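Local coordinates for protein beta-lactamase (Klebsiella pneumoniae 700603, PDB 6XJ3) that probably hydrolyses beta-lactam antibiotics, oxacillin among them, to substituted beta-amino acids, as a class D serine beta-lactamase, here in complex with the inhibitor avibactam, at residues A[29-34]-A[212-217]; A[124-129]-A[154-159]; A[188-193]-A[205-210]. One frame throughout, in Å; residues are numbered along the deposited sequence.

Contact 1: A[29-34]-A[212-217]. With CA (calcium ion), chain G.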
loop_
_atom_site.group_PDB
_atom_site.type_symbol
_atom_site.label_atom_id
_atom_site.label_comp_id
_atom_site.label_asym_id
_atom_site.label_seq_id
_atom_site.Cartn_x
_atom_site.Cartn_y
_atom_site.Cartn_z
ATOM N N ALA A 29 8.243 -8.564 7.851
ATOM C CA ALA A 29 8.551 -8.360 9.266
ATOM C C ALA A 29 7.551 -9.151 10.099
ATOM O O ALA A 29 6.383 -8.762 10.206
ATOM C CB ALA A 29 8.514 -6.881 9.642
ATOM N N ASP A 30 8.020 -10.234 10.714
ATOM C CA ASP A 30 7.172 -11.162 11.459
ATOM C C ASP A 30 7.261 -10.813 12.940
ATOM O O ASP A 30 8.275 -11.088 13.586
ATOM C CB ASP A 30 7.624 -12.599 11.206
ATOM C CG ASP A 30 6.656 -13.631 11.746
ATOM O OD1 ASP A 30 5.811 -13.293 12.606
ATOM O OD2 ASP A 30 6.748 -14.796 11.297
ATOM N N GLU A 31 6.203 -10.222 13.486
ATOM C CA GLU A 31 6.176 -9.906 14.909
ATOM C C GLU A 31 5.533 -11.001 15.764
ATOM O O GLU A 31 5.248 -10.763 16.941
ATOM C CB GLU A 31 5.458 -8.572 15.137
ATOM C CG GLU A 31 6.138 -7.393 14.458
ATOM C CD GLU A 31 5.522 -6.054 14.830
ATOM O OE1 GLU A 31 4.560 -6.023 15.626
ATOM O OE2 GLU A 31 6.003 -5.026 14.317
ATOM N N ARG A 32 5.296 -12.186 15.219
ATOM C CA ARG A 32 4.824 -13.282 16.058
ATOM C C ARG A 32 5.970 -13.757 16.952
ATOM O O ARG A 32 7.124 -13.819 16.519
ATOM C CB ARG A 32 4.271 -14.420 15.187
ATOM C CG ARG A 32 3.034 -14.032 14.334
ATOM C CD ARG A 32 2.668 -15.108 13.307
ATOM N NE ARG A 32 3.791 -15.418 12.416
ATOM C CZ ARG A 32 3.791 -16.405 11.526
ATOM N NH1 ARG A 32 2.725 -17.190 11.401
ATOM N NH2 ARG A 32 4.861 -16.617 10.770
ATOM N N GLN A 33 5.662 -14.054 18.212
ATOM C CA GLN A 33 6.696 -14.359 19.237
ATOM C C GLN A 33 7.601 -13.122 19.344
ATOM O O GLN A 33 7.110 -11.991 19.244
ATOM C CB GLN A 33 7.414 -15.670 18.917
ATOM C CG GLN A 33 6.477 -16.856 18.627
ATOM C CD GLN A 33 5.651 -17.285 19.839
ATOM O OE1 GLN A 33 5.899 -16.850 20.967
ATOM N NE2 GLN A 33 4.667 -18.151 19.605
ATOM N N ALA A 34 8.912 -13.267 19.544
ATOM C CA ALA A 34 9.739 -12.079 19.737
ATOM C C ALA A 34 11.119 -12.260 19.122
ATOM O O ALA A 34 11.684 -13.358 19.127
ATOM C CB ALA A 34 9.893 -11.723 21.220
ATOM N N SER A 212 1.602 -9.685 14.370
ATOM C CA SER A 212 1.303 -9.311 12.993
ATOM C C SER A 212 2.506 -9.530 12.085
ATOM O O SER A 212 3.660 -9.352 12.494
ATOM C CB SER A 212 0.849 -7.854 12.912
ATOM O OG SER A 212 -0.400 -7.693 13.575
ATOM N N VAL A 213 2.218 -9.902 10.840
ATOM C CA VAL A 213 3.229 -10.160 9.818
ATOM C C VAL A 213 3.060 -9.113 8.728
ATOM O O VAL A 213 2.067 -9.134 7.991
ATOM C CB VAL A 213 3.107 -11.575 9.238
ATOM C CG1 VAL A 213 4.300 -11.878 8.312
ATOM C CG2 VAL A 213 3.002 -12.602 10.370
ATOM N N PHE A 214 4.039 -8.209 8.619
ATOM C CA PHE A 214 4.036 -7.127 7.644
ATOM C C PHE A 214 4.762 -7.566 6.384
ATOM O O PHE A 214 5.770 -8.276 6.454
ATOM C CB PHE A 214 4.724 -5.880 8.209
ATOM C CG PHE A 214 4.052 -5.307 9.421
ATOM C CD1 PHE A 214 4.269 -5.857 10.679
ATOM C CD2 PHE A 214 3.214 -4.209 9.307
ATOM C CE1 PHE A 214 3.649 -5.328 11.803
ATOM C CE2 PHE A 214 2.586 -3.674 10.423
ATOM C CZ PHE A 214 2.800 -4.239 11.675
ATOM N N PHE A 215 4.270 -7.118 5.233
ATOM C CA PHE A 215 4.919 -7.434 3.973
ATOM C C PHE A 215 4.901 -6.213 3.070
ATOM O O PHE A 215 3.965 -5.413 3.091
ATOM C CB PHE A 215 4.259 -8.617 3.247
ATOM C CG PHE A 215 2.804 -8.409 2.937
ATOM C CD1 PHE A 215 1.830 -8.789 3.848
ATOM C CD2 PHE A 215 2.410 -7.846 1.731
ATOM C CE1 PHE A 215 0.487 -8.609 3.574
ATOM C CE2 PHE A 215 1.060 -7.655 1.442
ATOM C CZ PHE A 215 0.100 -8.044 2.361
ATOM N N ALA A 216 5.961 -6.076 2.283
ATOM C CA ALA A 216 5.992 -5.090 1.211
ATOM C C ALA A 216 6.735 -5.734 0.051
ATOM O O ALA A 216 7.923 -6.054 0.173
ATOM C CB ALA A 216 6.645 -3.787 1.666
ATOM N N LEU A 217 6.021 -5.969 -1.051
ATOM C CA LEU A 217 6.576 -6.574 -2.250
ATOM C C LEU A 217 6.426 -5.624 -3.432
ATOM O O LEU A 217 5.383 -4.982 -3.594
ATOM C CB LEU A 217 5.876 -7.909 -2.561
ATOM C CG LEU A 217 6.044 -8.486 -3.975
ATOM C CD1 LEU A 217 6.258 -9.984 -3.929
ATOM C CD2 LEU A 217 4.839 -8.154 -4.865
HETATM CA CA CA G . 5.990 -10.081 19.081
HETATM O O HOH W 1 2.598 -7.804 16.356
HETATM O O HOH W 2 8.181 -9.686 17.795
HETATM O O HOH W 3 5.761 -7.493 19.006
HETATM O O HOH W 4 3.442 -10.250 19.235
#
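Ala29 and Phe214 are an antiparallel hydrogen-bonded pair: Ala29 N donates to Phe214 O, and Phe214 N returns a bond to Ala29 O, each 2.9 Å long. Asp30 faces Val213 as the next, non-hydrogen-bonded pair, and a third backbone bond, from Glu31 N to Ser212 O, closes the pairing just where the chain leaves the strand.

A second set of bonds is largely ionic and lies at the turn. Arg32 N reaches back to Asp30 OD1 at 2.9 Å, an Asx turn, and the Arg32 side chain, bent at chi3 (-57°), comes round to hold the same carboxylate side-on. Arg32 NE takes Asp30 OD1, and Arg32 NH2 takes Asp30 OD2 at 2.7 Å, so OD1 is gripped by two donors and the guanidinium is fixed in rotation. The turn also presents two carbonyls to a calcium ion, with Glu31 O at 2.4 Å and Gln33 O at 2.2 Å from the metal; three waters complete the ligands seen.

Side-chain packing differs on the two faces. On that of Asp30 and Val213, methyl CG2 of Val213 lies under one face of the Arg32 guanidinium, 3.6 Å from Arg32 NE. On that of Ala29 and Phe214, Ala29 CB is 4.2 Å from Phe214 CB, and Phe214 CE1 sits 3.5 Å from Glu31 OE2, the carboxylate plane turned 49° from the ring. That carboxylate is held by salt bridges to Arg158 and Arg162, and a water links its OE1 to Ser212 N.

These segments belong to strands 24-30 and 211-220, central in the sheet: helix 150-161 covers the Phe214 face through Ile154 and Arg158, while helix 229-241 meets Val213 through Leu239, and strand 199-208 flanks 211-220 on its other edge.

Contact 2: A[124-129]-A[154-159]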
loop_
_atom_site.group_PDB
_atom_site.type_symbol
_atom_site.label_atom_id
_atom_site.label_comp_id
_atom_site.label_asym_id
_atom_site.label_seq_id
_atom_site.Cartn_x
_atom_site.Cartn_y
_atom_site.Cartn_z
ATOM N N LYS A 124 6.606 15.121 4.800
ATOM C CA LYS A 124 7.795 15.306 5.622
ATOM C C LYS A 124 7.521 15.017 7.092
ATOM O O LYS A 124 8.403 14.506 7.788
ATOM C CB LYS A 124 8.349 16.721 5.450
ATOM C CG LYS A 124 9.860 16.808 5.656
ATOM C CD LYS A 124 10.604 15.925 4.652
ATOM C CE LYS A 124 12.118 15.964 4.858
ATOM N NZ LYS A 124 12.835 15.084 3.888
ATOM N N LYS A 125 6.315 15.322 7.579
ATOM C CA LYS A 125 5.998 15.031 8.974
ATOM C C LYS A 125 6.001 13.532 9.250
ATOM O O LYS A 125 6.269 13.112 10.383
ATOM C CB LYS A 125 4.646 15.648 9.341
ATOM C CG LYS A 125 4.360 15.720 10.844
ATOM C CD LYS A 125 3.001 16.367 11.113
ATOM C CE LYS A 125 2.688 16.479 12.604
ATOM N NZ LYS A 125 3.478 17.537 13.280
ATOM N N ILE A 126 5.729 12.707 8.234
ATOM C CA ILE A 126 5.746 11.255 8.406
ATOM C C ILE A 126 6.984 10.598 7.814
ATOM O O ILE A 126 7.148 9.375 7.966
ATOM C CB ILE A 126 4.488 10.598 7.800
ATOM C CG1 ILE A 126 4.384 10.911 6.309
ATOM C CG2 ILE A 126 3.244 11.060 8.529
ATOM C CD1 ILE A 126 3.195 10.256 5.649
ATOM N N ASP A 127 7.855 11.356 7.149
ATOM C CA ASP A 127 9.057 10.821 6.511
ATOM C C ASP A 127 8.711 9.655 5.585
ATOM O O ASP A 127 9.174 8.525 5.754
ATOM C CB ASP A 127 10.094 10.399 7.555
ATOM C CG ASP A 127 11.446 10.092 6.941
ATOM O OD1 ASP A 127 11.728 10.603 5.835
ATOM O OD2 ASP A 127 12.218 9.327 7.552
ATOM N N TYR A 128 7.880 9.947 4.589
ATOM C CA TYR A 128 7.398 8.929 3.658
ATOM C C TYR A 128 8.309 8.917 2.437
ATOM O O TYR A 128 8.232 9.803 1.586
ATOM C CB TYR A 128 5.954 9.208 3.272
ATOM C CG TYR A 128 5.306 8.168 2.386
ATOM C CD1 TYR A 128 4.590 7.108 2.934
ATOM C CD2 TYR A 128 5.367 8.268 1.003
ATOM C CE1 TYR A 128 3.974 6.167 2.129
ATOM C CE2 TYR A 128 4.758 7.331 0.192
ATOM C CZ TYR A 128 4.059 6.282 0.759
ATOM O OH TYR A 128 3.446 5.343 -0.043
ATOM N N GLY A 129 9.155 7.896 2.340
ATOM C CA GLY A 129 10.066 7.819 1.211
ATOM C C GLY A 129 10.945 9.052 1.168
ATOM O O GLY A 129 11.534 9.453 2.177
ATOM N N ILE A 154 7.385 -0.835 4.898
ATOM C CA ILE A 154 7.222 -1.595 6.137
ATOM C C ILE A 154 7.286 -0.665 7.340
ATOM O O ILE A 154 6.444 -0.730 8.242
ATOM C CB ILE A 154 8.284 -2.706 6.232
ATOM C CG1 ILE A 154 8.041 -3.792 5.171
ATOM C CG2 ILE A 154 8.313 -3.303 7.637
ATOM C CD1 ILE A 154 6.998 -4.815 5.540
ATOM N N ALA A 155 8.287 0.220 7.369
ATOM C CA ALA A 155 8.399 1.186 8.459
ATOM C C ALA A 155 7.147 2.049 8.568
ATOM O O ALA A 155 6.674 2.339 9.675
ATOM C CB ALA A 155 9.640 2.058 8.255
ATOM N N PHE A 156 6.585 2.454 7.427
ATOM C CA PHE A 156 5.394 3.293 7.446
ATOM C C PHE A 156 4.172 2.522 7.935
ATOM O O PHE A 156 3.342 3.061 8.685
ATOM C CB PHE A 156 5.128 3.856 6.049
ATOM C CG PHE A 156 3.754 4.425 5.894
ATOM C CD1 PHE A 156 3.443 5.659 6.433
ATOM C CD2 PHE A 156 2.759 3.713 5.233
ATOM C CE1 PHE A 156 2.171 6.180 6.304
ATOM C CE2 PHE A 156 1.485 4.227 5.103
ATOM C CZ PHE A 156 1.190 5.461 5.639
ATOM N N LEU A 157 4.023 1.277 7.487
ATOM C CA LEU A 157 2.858 0.491 7.879
ATOM C C LEU A 157 2.884 0.190 9.367
ATOM O O LEU A 157 1.839 0.212 10.026
ATOM C CB LEU A 157 2.799 -0.805 7.073
ATOM C CG LEU A 157 2.636 -0.647 5.566
ATOM C CD1 LEU A 157 2.930 -1.961 4.871
ATOM C CD2 LEU A 157 1.221 -0.177 5.257
ATOM N N ARG A 158 4.072 -0.085 9.918
ATOM C CA ARG A 158 4.165 -0.363 11.347
ATOM C C ARG A 158 3.785 0.857 12.176
ATOM O O ARG A 158 3.172 0.718 13.243
ATOM C CB ARG A 158 5.569 -0.845 11.694
ATOM C CG ARG A 158 5.903 -2.190 11.070
ATOM C CD ARG A 158 7.374 -2.503 11.239
ATOM N NE ARG A 158 7.575 -3.635 12.128
ATOM C CZ ARG A 158 8.743 -4.245 12.303
ATOM N NH1 ARG A 158 9.822 -3.828 11.644
ATOM N NH2 ARG A 158 8.827 -5.274 13.131
ATOM N N LYS A 159 4.139 2.057 11.709
ATOM C CA LYS A 159 3.667 3.277 12.364
ATOM C C LYS A 159 2.145 3.318 12.391
ATOM O O LYS A 159 1.533 3.559 13.438
ATOM C CB LYS A 159 4.211 4.516 11.641
ATOM C CG LYS A 159 5.721 4.722 11.708
ATOM C CD LYS A 159 6.136 5.905 10.821
ATOM C CE LYS A 159 7.645 6.092 10.805
ATOM N NZ LYS A 159 8.072 7.143 9.844
#
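Tyr128 and Phe156 make a T-shaped, edge-to-face aromatic pair just beyond a Schellman motif, which ends helix 116-126 with Asp127 as its C-prime residue at positive phi. The chain turns out of the helix there, and Tyr128 is brought beside helix 150-161.

The tight part of the contact is this pair. One edge of the tyrosine ring, CD1 and CE1, is directed at a face of Phe156, with the planes at 89° and the centroids 5.3 Å apart. Tyr128 CE1 stands over the middle of the Phe156 ring, 4.1 Å above its plane, while Tyr128 CD1 comes to 4.0 Å from Phe156 CD1. Both side chains leave the backbone with CG opposite the peptide nitrogen (chi1 -176° for Tyr128 and 165° for Phe156), which sends the two rings toward each other. Ile126 adds its terminal methyl, Ile126 CD1 lying 4.3 Å from Phe156 CE1 in an oblique approach. Helix 57-67, which follows the predicted acyl-ester residue Ser54, walls this cluster: Phe63 meets Ile126, Pro59 touches both Tyr128 and Phe156, and Ile58 lies on Phe156. The pair thus ties the loop after helix 116-126 to helix 150-161, with helix 57-67 packed against both rings.

Toward solvent the contact is thinner and polar. Asp127 is exposed and comes near only the end of Lys159 in helix 150-161; Asp127 OD2 stays 5.2 Å from Lys159 NZ, too far for a salt bridge, although the opposite charges may still attract. Lys159 stretches its side chain, extended past CG, across to the backbone of Ile126. There its ammonium meets a carbonyl rather than a carboxylate: Lys159 NZ gives a weak hydrogen bond of 3.1 Å to Ile126 O.

Contact 3: A[188-193]-A[205-210]. With NXL ((2S,5R)-1-formyl-5-[(sulfooxy)amino]piperidine-2-carboxamide), chain E.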
loop_
_atom_site.group_PDB
_atom_site.type_symbol
_atom_site.label_atom_id
_atom_site.label_comp_id
_atom_site.label_asym_id
_atom_site.label_seq_id
_atom_site.Cartn_x
_atom_site.Cartn_y
_atom_site.Cartn_z
ATOM N N ILE A 188 -6.687 -11.354 10.240
ATOM C CA ILE A 188 -7.214 -10.227 9.475
ATOM C C ILE A 188 -6.124 -9.735 8.533
ATOM O O ILE A 188 -5.049 -9.336 8.984
ATOM C CB ILE A 188 -7.679 -9.065 10.372
ATOM C CG1 ILE A 188 -8.749 -9.502 11.375
ATOM C CG2 ILE A 188 -8.242 -7.938 9.516
ATOM C CD1 ILE A 188 -9.051 -8.432 12.434
ATOM N N LEU A 189 -6.404 -9.737 7.235
ATOM C CA LEU A 189 -5.458 -9.271 6.232
ATOM C C LEU A 189 -5.836 -7.857 5.808
ATOM O O LEU A 189 -6.975 -7.621 5.383
ATOM C CB LEU A 189 -5.455 -10.220 5.034
ATOM C CG LEU A 189 -4.710 -9.763 3.789
ATOM C CD1 LEU A 189 -3.202 -9.594 4.030
ATOM C CD2 LEU A 189 -4.966 -10.766 2.667
ATOM N N ARG A 190 -4.895 -6.920 5.953
ATOM C CA ARG A 190 -5.057 -5.532 5.531
ATOM C C ARG A 190 -3.987 -5.229 4.489
ATOM O O ARG A 190 -2.797 -5.430 4.750
ATOM C CB ARG A 190 -4.917 -4.556 6.711
ATOM C CG ARG A 190 -5.825 -4.836 7.923
ATOM C CD ARG A 190 -5.536 -3.888 9.100
ATOM N NE ARG A 190 -5.977 -4.428 10.399
ATOM C CZ ARG A 190 -7.199 -4.261 10.907
ATOM N NH1 ARG A 190 -8.114 -3.574 10.227
ATOM N NH2 ARG A 190 -7.516 -4.789 12.091
ATOM N N ALA A 191 -4.394 -4.744 3.317
ATOM C CA ALA A 191 -3.406 -4.586 2.256
ATOM C C ALA A 191 -3.907 -3.619 1.192
ATOM O O ALA A 191 -5.102 -3.334 1.094
ATOM C CB ALA A 191 -3.067 -5.938 1.613
ATOM N N LYS A 192 -2.970 -3.145 0.370
ATOM C CA LYS A 192 -3.314 -2.326 -0.780
ATOM C C LYS A 192 -2.335 -2.608 -1.909
ATOM O O LYS A 192 -1.119 -2.641 -1.690
ATOM C CB LYS A 192 -3.300 -0.837 -0.434
ATOM C CG LYS A 192 -3.780 0.046 -1.581
ATOM C CD LYS A 192 -5.293 0.001 -1.716
ATOM C CE LYS A 192 -5.761 0.805 -2.919
ATOM N NZ LYS A 192 -5.337 0.172 -4.194
ATOM N N THR A 193 -2.871 -2.793 -3.109
ATOM C CA THR A 193 -2.065 -2.976 -4.306
ATOM C C THR A 193 -1.704 -1.632 -4.941
ATOM O O THR A 193 -2.406 -0.633 -4.787
ATOM C CB THR A 193 -2.820 -3.819 -5.333
ATOM O OG1 THR A 193 -4.092 -3.216 -5.581
ATOM C CG2 THR A 193 -3.026 -5.235 -4.834
ATOM N N TRP A 205 -0.284 -6.145 5.905
ATOM C CA TRP A 205 0.091 -7.040 6.986
ATOM C C TRP A 205 -1.093 -7.928 7.314
ATOM O O TRP A 205 -2.231 -7.639 6.941
ATOM C CB TRP A 205 0.564 -6.263 8.226
ATOM C CG TRP A 205 -0.504 -5.497 8.969
ATOM C CD1 TRP A 205 -1.388 -6.002 9.887
ATOM C CD2 TRP A 205 -0.779 -4.087 8.885
ATOM N NE1 TRP A 205 -2.198 -4.999 10.363
ATOM C CE2 TRP A 205 -1.846 -3.818 9.763
ATOM C CE3 TRP A 205 -0.220 -3.028 8.155
ATOM C CZ2 TRP A 205 -2.366 -2.534 9.934
ATOM C CZ3 TRP A 205 -0.738 -1.757 8.321
ATOM C CH2 TRP A 205 -1.805 -1.520 9.198
ATOM N N VAL A 206 -0.809 -9.023 8.008
ATOM C CA VAL A 206 -1.851 -9.919 8.484
ATOM C C VAL A 206 -1.679 -10.073 9.988
ATOM O O VAL A 206 -0.565 -10.295 10.479
ATOM C CB VAL A 206 -1.836 -11.270 7.737
ATOM C CG1 VAL A 206 -0.473 -11.930 7.800
ATOM C CG2 VAL A 206 -2.958 -12.207 8.244
ATOM N N GLU A 207 -2.775 -9.892 10.721
ATOM C CA GLU A 207 -2.761 -9.878 12.174
ATOM C C GLU A 207 -3.197 -11.231 12.694
ATOM O O GLU A 207 -4.286 -11.705 12.358
ATOM C CB GLU A 207 -3.694 -8.804 12.727
ATOM C CG GLU A 207 -3.393 -7.409 12.262
ATOM C CD GLU A 207 -4.414 -6.421 12.780
ATOM O OE1 GLU A 207 -5.331 -6.847 13.517
ATOM O OE2 GLU A 207 -4.304 -5.226 12.450
ATOM N N TRP A 208 -2.368 -11.829 13.536
ATOM C CA TRP A 208 -2.683 -13.099 14.168
ATOM C C TRP A 208 -2.761 -12.887 15.675
ATOM O O TRP A 208 -2.337 -11.833 16.165
ATOM C CB TRP A 208 -1.623 -14.141 13.808
ATOM C CG TRP A 208 -1.740 -14.625 12.405
ATOM C CD1 TRP A 208 -1.087 -14.141 11.316
ATOM C CD2 TRP A 208 -2.568 -15.691 11.944
ATOM N NE1 TRP A 208 -1.462 -14.846 10.188
ATOM C CE2 TRP A 208 -2.373 -15.802 10.551
ATOM C CE3 TRP A 208 -3.463 -16.565 12.575
ATOM C CZ2 TRP A 208 -3.035 -16.754 9.781
ATOM C CZ3 TRP A 208 -4.115 -17.504 11.815
ATOM C CH2 TRP A 208 -3.904 -17.590 10.427
ATOM N N PRO A 209 -3.298 -13.839 16.440
ATOM C CA PRO A 209 -3.340 -13.636 17.901
ATOM C C PRO A 209 -1.969 -13.396 18.507
ATOM O O PRO A 209 -1.824 -12.544 19.394
ATOM C CB PRO A 209 -3.972 -14.936 18.412
ATOM C CG PRO A 209 -4.791 -15.425 17.273
ATOM C CD PRO A 209 -3.965 -15.092 16.051
ATOM N N THR A 210 -0.948 -14.099 18.026
ATOM C CA THR A 210 0.392 -13.960 18.586
ATOM C C THR A 210 1.197 -12.828 17.964
ATOM O O THR A 210 2.376 -12.686 18.299
ATOM C CB THR A 210 1.170 -15.271 18.433
ATOM O OG1 THR A 210 1.199 -15.652 17.052
ATOM C CG2 THR A 210 0.512 -16.379 19.251
HETATM O OAC NXL E . -1.804 1.904 -8.616
HETATM C CAN NXL E . -2.935 2.355 -8.697
HETATM N N NXL E . -3.650 2.447 -9.839
HETATM C CAJ NXL E . -5.094 2.705 -9.853
HETATM C CA NXL E . -3.045 2.244 -11.161
HETATM C C NXL E . -3.063 3.517 -12.017
HETATM O O NXL E . -3.283 4.604 -11.521
HETATM N NAA NXL E . -2.809 3.405 -13.467
HETATM C CB NXL E . -3.761 1.106 -11.884
HETATM C CAH NXL E . -5.267 1.317 -11.928
HETATM C CAO NXL E . -5.837 1.538 -10.526
HETATM N NAK NXL E . -5.894 0.307 -9.704
HETATM O OAL NXL E . -4.571 -0.128 -9.317
HETATM S SAR NXL E . -4.527 -1.414 -8.418
HETATM O OAD NXL E . -3.115 -1.651 -8.205
HETATM O OAE NXL E . -5.159 -2.493 -9.149
HETATM O OAG NXL E . -5.222 -1.091 -7.191
#
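Glu207 OE2 is gripped by two strong donors, Arg190 NE at 2.8 Å and Trp205 NE1 at 3.0 Å, and Arg190 NH2 adds only weak bonds to OE2 and OE1. The two main donors arrive from different directions. The indole N-H lies in its own ring plane and runs almost straight (176°) onto the anti lone pair of OE2. Arg190 NE instead comes from above the carboxylate, well out of its plane, and the guanidinium and carboxylate planes are turned 48° apart.

The aliphatic part of Arg190 passes over the indole. It is extended from CG to NE, with CG standing over one face of the ring toward its rim, and Arg190 CD is 3.5 Å from Trp205 CZ2. Methyl CG2 of Ile188 covers one face of the guanidinium, and Arg190 NH1 is bound to Lys176 O.

Under these side chains lies the hairpin of strands 187-195 and 199-208. Arg190 pairs with Trp205 and Ile188 with Glu207, both hydrogen-bonded antiparallel pairs; the bond from Arg190 N to Trp205 O measures 2.9 Å. Leu189 and Val206, paired between them, point to the other face, where Leu189 CD1 is 4.3 Å from Val206 CB and Phe215 of strand 211-220 packs on Leu189.

Farther along, strand 187-195 reaches the pocket with a Lys-Thr-Gly sequence, consistent with the conserved motif of serine beta-lactamases. Thr193 OG1 donates to sulfate oxygen OAG of the avibactam moiety at 2.9 Å, and Lys192 NZ, bonded to Thr193 O and Ser102 OG, lies 3.3 Å from the same oxygen. With a cation and an N-H both on OE2, the carboxylate of Glu207 is probably stabilised as the anion, and its salt bridge to Arg190 links the two strands at the end of the hairpin remote from the inhibitor.

How the contacts relate
Contacts 1 and 3 are neighbours in one sheet, centres about 9 Å apart: strand 199-208 is followed by strand 211-220 after a short turn, and Val213 N lies 2.8 Å from Val206 O, a probable hydrogen bond. Contact 2 stands on the helical layer, its centre about 16 Å from that of contact 1 and 18 Å from that of contact 3. Helix 150-161 bridges the layers, with Arg158 NE 3.0 Å from Glu31 OE2 in a salt bridge, Ile154 CD1 packed on the 214-216 backbone, and Leu157 O 3.7 Å from Trp205 CZ3. Contact 3 alone touches avibactam; the Tyr128 side chain is about 11 Å from the bound avibactam (NXL). Contact 1 holds the calcium.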